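PDB 3LV4: glycoside hydrolase YxiA from Bacillus licheniformis, which probably hydrolyses the alpha-1,5-linked L-arabinose backbone of arabinan, as a calcium-binding member of glycoside hydrolase family 43. Local coordinates for residues Leu325-Asn328 against Trp332-Val335; Thr427-Ser432 against Ala437-Ser442. One frame throughout, in Å; residues are numbered along the deposited sequence.

Interaction 1. Residues Leu325-Asn328 against Trp332-Val335; sequences LLMN and WPVV
The carboxamide of N328 and the indole of W332 run alongside each other, their planes 85° apart. The amide touches the start of the tryptophan side chain, with OD1 of N328 3.7 Å from CB of W332, while the indole packs on A246 and L431. The two residues close the turn end of an antiparallel beta hairpin, the outer strand pair of a four-stranded sheet that fits a blade of the family 43 beta-propeller. CG of N328 stands between its own backbone N and carbonyl carbon (chi1 79°). This brings OD1 to the backbone N-H of W332, which approaches from above the amide plane at 3.0 Å (W332 N to N328 OD1). N328 N also bonds to W332 O, at 3.0 Å and nearly straight, so N328 grips W332 twice. ND2 of N328 bonds to O of D410. Further along, L326 and V334 form a hydrogen-bonded pair, with L326 N 2.8 Å from V334 O in a nearly straight bond. On the face of L325, M327, P333 and V335, CD2 of L325 meets CG2 of V335 obliquely. The selenomethionine M327 bends back over the W332-P333 peptide. Its SE lies 3.5 Å from C of W332.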
# COMPACT_ATOMS: atom_id res chain seq x y z
N LEU A 325 -10.31 -0.25 -5.66
CA LEU A 325 -9.54 -1.17 -6.49
C LEU A 325 -10.48 -1.98 -7.37
O LEU A 325 -11.46 -2.55 -6.88
CB LEU A 325 -8.72 -2.13 -5.62
CG LEU A 325 -7.51 -1.57 -4.87
CD1 LEU A 325 -7.06 -2.53 -3.76
CD2 LEU A 325 -6.37 -1.29 -5.85
N LEU A 326 -10.16 -2.05 -8.66
CA LEU A 326 -10.95 -2.81 -9.61
C LEU A 326 -10.10 -4.01 -10.04
O LEU A 326 -8.91 -4.05 -9.76
CB LEU A 326 -11.31 -1.94 -10.82
CG LEU A 326 -11.86 -0.56 -10.43
CD1 LEU A 326 -12.04 0.35 -11.64
CD2 LEU A 326 -13.17 -0.69 -9.66
N MSE A 327 -10.71 -4.99 -10.67
CA MSE A 327 -9.98 -6.20 -11.06
C MSE A 327 -10.04 -6.40 -12.57
O MSE A 327 -11.13 -6.53 -13.14
CB MSE A 327 -10.55 -7.42 -10.35
CG MSE A 327 -9.69 -8.67 -10.47
SE MSE A 327 -7.98 -8.52 -9.51
CE MSE A 327 -8.57 -8.87 -7.67
N ASN A 328 -8.88 -6.43 -13.21
CA ASN A 328 -8.86 -6.57 -14.67
C ASN A 328 -9.03 -8.03 -15.08
O ASN A 328 -9.05 -8.92 -14.22
CB ASN A 328 -7.63 -5.90 -15.30
CG ASN A 328 -6.35 -6.72 -15.21
OD1 ASN A 328 -6.34 -7.87 -14.74
ND2 ASN A 328 -5.24 -6.13 -15.67
N TRP A 332 -5.34 -8.98 -12.16
CA TRP A 332 -4.50 -7.97 -11.53
C TRP A 332 -5.36 -6.77 -11.13
O TRP A 332 -6.24 -6.33 -11.88
CB TRP A 332 -3.37 -7.53 -12.48
CG TRP A 332 -2.35 -8.60 -12.66
CD1 TRP A 332 -2.25 -9.48 -13.70
CD2 TRP A 332 -1.29 -8.93 -11.75
NE1 TRP A 332 -1.18 -10.33 -13.50
CE2 TRP A 332 -0.58 -10.01 -12.31
CE3 TRP A 332 -0.87 -8.41 -10.53
CZ2 TRP A 332 0.53 -10.59 -11.69
CZ3 TRP A 332 0.24 -8.98 -9.90
CH2 TRP A 332 0.92 -10.06 -10.49
N PRO A 333 -5.13 -6.23 -9.92
CA PRO A 333 -5.95 -5.11 -9.47
C PRO A 333 -5.48 -3.80 -10.09
O PRO A 333 -4.28 -3.60 -10.24
CB PRO A 333 -5.71 -5.09 -7.95
CG PRO A 333 -4.34 -5.67 -7.78
CD PRO A 333 -4.14 -6.66 -8.91
N VAL A 334 -6.43 -2.94 -10.47
CA VAL A 334 -6.10 -1.62 -11.00
C VAL A 334 -6.71 -0.56 -10.08
O VAL A 334 -7.79 -0.77 -9.52
CB VAL A 334 -6.59 -1.44 -12.47
CG1 VAL A 334 -5.99 -2.52 -13.38
CG2 VAL A 334 -8.11 -1.46 -12.55
N VAL A 335 -6.00 0.54 -9.90
CA VAL A 335 -6.47 1.61 -9.02
C VAL A 335 -7.35 2.59 -9.80
O VAL A 335 -6.93 3.11 -10.84
CB VAL A 335 -5.28 2.36 -8.38
CG1 VAL A 335 -5.76 3.37 -7.33
CG2 VAL A 335 -4.32 1.36 -7.76

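Interaction 2. Residues Thr427-Ser432 against Ala437-Ser442; sequences TFSALS and AVWGSS
Segments 427-432 and 437-442 run antiparallel, with 176° between their directions and 4.6 Å between their axes. They form a regular beta hairpin of the C-terminal lipocalin-like domain. F428 with G440 and A430 with V438 are the hydrogen-bonded pairs, and each has two backbone bonds. The shortest joins G440 N to F428 O at 2.8 Å. T427 with S441, S429 with W439 and L431 with A437 are non-hydrogen-bonded pairs.

The F428 ring folds across the strand onto G440. Its CG lies between the backbone N and the carbonyl carbon (chi1 64°), which lays the ring across the partner strand at G440. CA of G440 sits over one face, 3.7 Å from the ring centroid, as a CH-pi contact. A beta carbon on G440 would run into CE2 of F428. CG2 of V438 lies at the ring edge, 4.3 Å from CE1 of F428, and also meets CB of A430. An alanine in place of F428 would probably leave the backbone of G440 without its aromatic cover and V438 without its neighbour at the ring edge.

On the other face, OG of S429 is 3.3 Å from CD1 of W439. It also lies near NE1 of W439, but the angle is too poor for a hydrogen bond. Its hydrogen bond is instead with the backbone O of V335. CD2 of L431 packs on CB of A437 at 3.7 Å.

The hydroxyls of T427 and S441 have partners outside the two segments: OG1 of T427 bonds to O of L414, and OG of S441 to NE2 of H338. The W439 ring makes edge-to-face contacts with H362 and F278. The hairpin lies between strand 407-418, beside segment 427-432, and strand 355-363, beside segment 437-442.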
# COMPACT_ATOMS: atom_id res chain seq x y z
N THR A 427 -13.81 7.22 -16.20
CA THR A 427 -12.39 6.92 -16.08
C THR A 427 -12.10 5.53 -16.62
O THR A 427 -13.00 4.72 -16.80
CB THR A 427 -11.91 7.00 -14.60
OG1 THR A 427 -12.35 5.84 -13.88
CG2 THR A 427 -12.45 8.26 -13.93
N PHE A 428 -10.82 5.27 -16.89
CA PHE A 428 -10.36 3.91 -17.07
C PHE A 428 -9.01 3.77 -16.39
O PHE A 428 -8.30 4.75 -16.17
CB PHE A 428 -10.29 3.50 -18.56
CG PHE A 428 -9.30 4.28 -19.37
CD1 PHE A 428 -7.96 3.94 -19.36
CD2 PHE A 428 -9.72 5.32 -20.19
CE1 PHE A 428 -7.03 4.64 -20.14
CE2 PHE A 428 -8.81 6.03 -20.97
CZ PHE A 428 -7.46 5.69 -20.94
N SER A 429 -8.67 2.54 -16.02
CA SER A 429 -7.40 2.27 -15.36
C SER A 429 -6.97 0.90 -15.83
O SER A 429 -7.74 -0.05 -15.75
CB SER A 429 -7.57 2.28 -13.84
OG SER A 429 -6.34 2.01 -13.18
N ALA A 430 -5.75 0.80 -16.35
CA ALA A 430 -5.33 -0.46 -16.97
C ALA A 430 -3.86 -0.76 -16.73
O ALA A 430 -3.08 0.12 -16.35
CB ALA A 430 -5.65 -0.44 -18.47
N LEU A 431 -3.48 -2.02 -16.98
CA LEU A 431 -2.12 -2.49 -16.72
C LEU A 431 -1.63 -3.34 -17.88
O LEU A 431 -2.40 -4.08 -18.48
CB LEU A 431 -2.09 -3.36 -15.46
CG LEU A 431 -2.27 -2.70 -14.08
CD1 LEU A 431 -2.52 -3.76 -13.01
CD2 LEU A 431 -1.04 -1.86 -13.72
N SER A 432 -0.33 -3.25 -18.16
CA SER A 432 0.33 -4.13 -19.12
C SER A 432 1.03 -5.27 -18.40
O SER A 432 1.31 -5.19 -17.20
CB SER A 432 1.38 -3.35 -19.90
OG SER A 432 2.41 -2.94 -19.01
N ALA A 437 1.10 1.14 -15.39
CA ALA A 437 -0.31 1.53 -15.33
C ALA A 437 -0.62 2.75 -16.18
O ALA A 437 0.16 3.70 -16.23
CB ALA A 437 -0.70 1.82 -13.89
N VAL A 438 -1.78 2.73 -16.83
CA VAL A 438 -2.30 3.93 -17.48
C VAL A 438 -3.65 4.29 -16.87
O VAL A 438 -4.47 3.41 -16.58
CB VAL A 438 -2.40 3.77 -19.01
CG1 VAL A 438 -1.02 3.53 -19.61
CG2 VAL A 438 -3.36 2.63 -19.38
N TRP A 439 -3.88 5.59 -16.66
CA TRP A 439 -5.16 6.08 -16.15
C TRP A 439 -5.73 7.07 -17.13
O TRP A 439 -5.00 7.89 -17.67
CB TRP A 439 -4.96 6.86 -14.85
CG TRP A 439 -4.64 6.07 -13.63
CD1 TRP A 439 -4.52 4.71 -13.51
CD2 TRP A 439 -4.43 6.61 -12.32
NE1 TRP A 439 -4.23 4.38 -12.20
CE2 TRP A 439 -4.18 5.52 -11.46
CE3 TRP A 439 -4.42 7.91 -11.81
CZ2 TRP A 439 -3.92 5.70 -10.10
CZ3 TRP A 439 -4.16 8.08 -10.46
CH2 TRP A 439 -3.92 6.99 -9.62
N GLY A 440 -7.04 7.02 -17.32
CA GLY A 440 -7.71 8.02 -18.14
C GLY A 440 -8.82 8.65 -17.33
O GLY A 440 -9.51 7.97 -16.55
N SER A 441 -9.00 9.96 -17.50
CA SER A 441 -10.12 10.67 -16.88
C SER A 441 -10.71 11.59 -17.93
O SER A 441 -10.00 12.40 -18.53
CB SER A 441 -9.66 11.45 -15.65
OG SER A 441 -10.76 11.97 -14.92
N SER A 442 -12.01 11.46 -18.18
CA SER A 442 -12.62 12.09 -19.35
C SER A 442 -12.70 13.60 -19.25
O SER A 442 -12.87 14.15 -18.16
CB SER A 442 -14.02 11.52 -19.61
OG SER A 442 -14.91 11.90 -18.56

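In the fold
Both interactions are buried hairpin pairings, but they belong to different parts of the chain. Interaction 1 pairs the last two strands of a sheet in the family 43 part and lies nearer the chain's centre. Interaction 2 joins the last two strands of the lipocalin-like domain, and its S441 comes close to the calcium ligand E358. Both rest on backbone bonds; interaction 1 adds a side-chain amide bond at its turn and the M327 side chain over a peptide, interaction 2 a ring over glycine. Their centres are 10 Å apart and they touch. OG of S429 probably hydrogen-bonds to O of V335 at 2.7 Å, and L431 packs against P333 and W332.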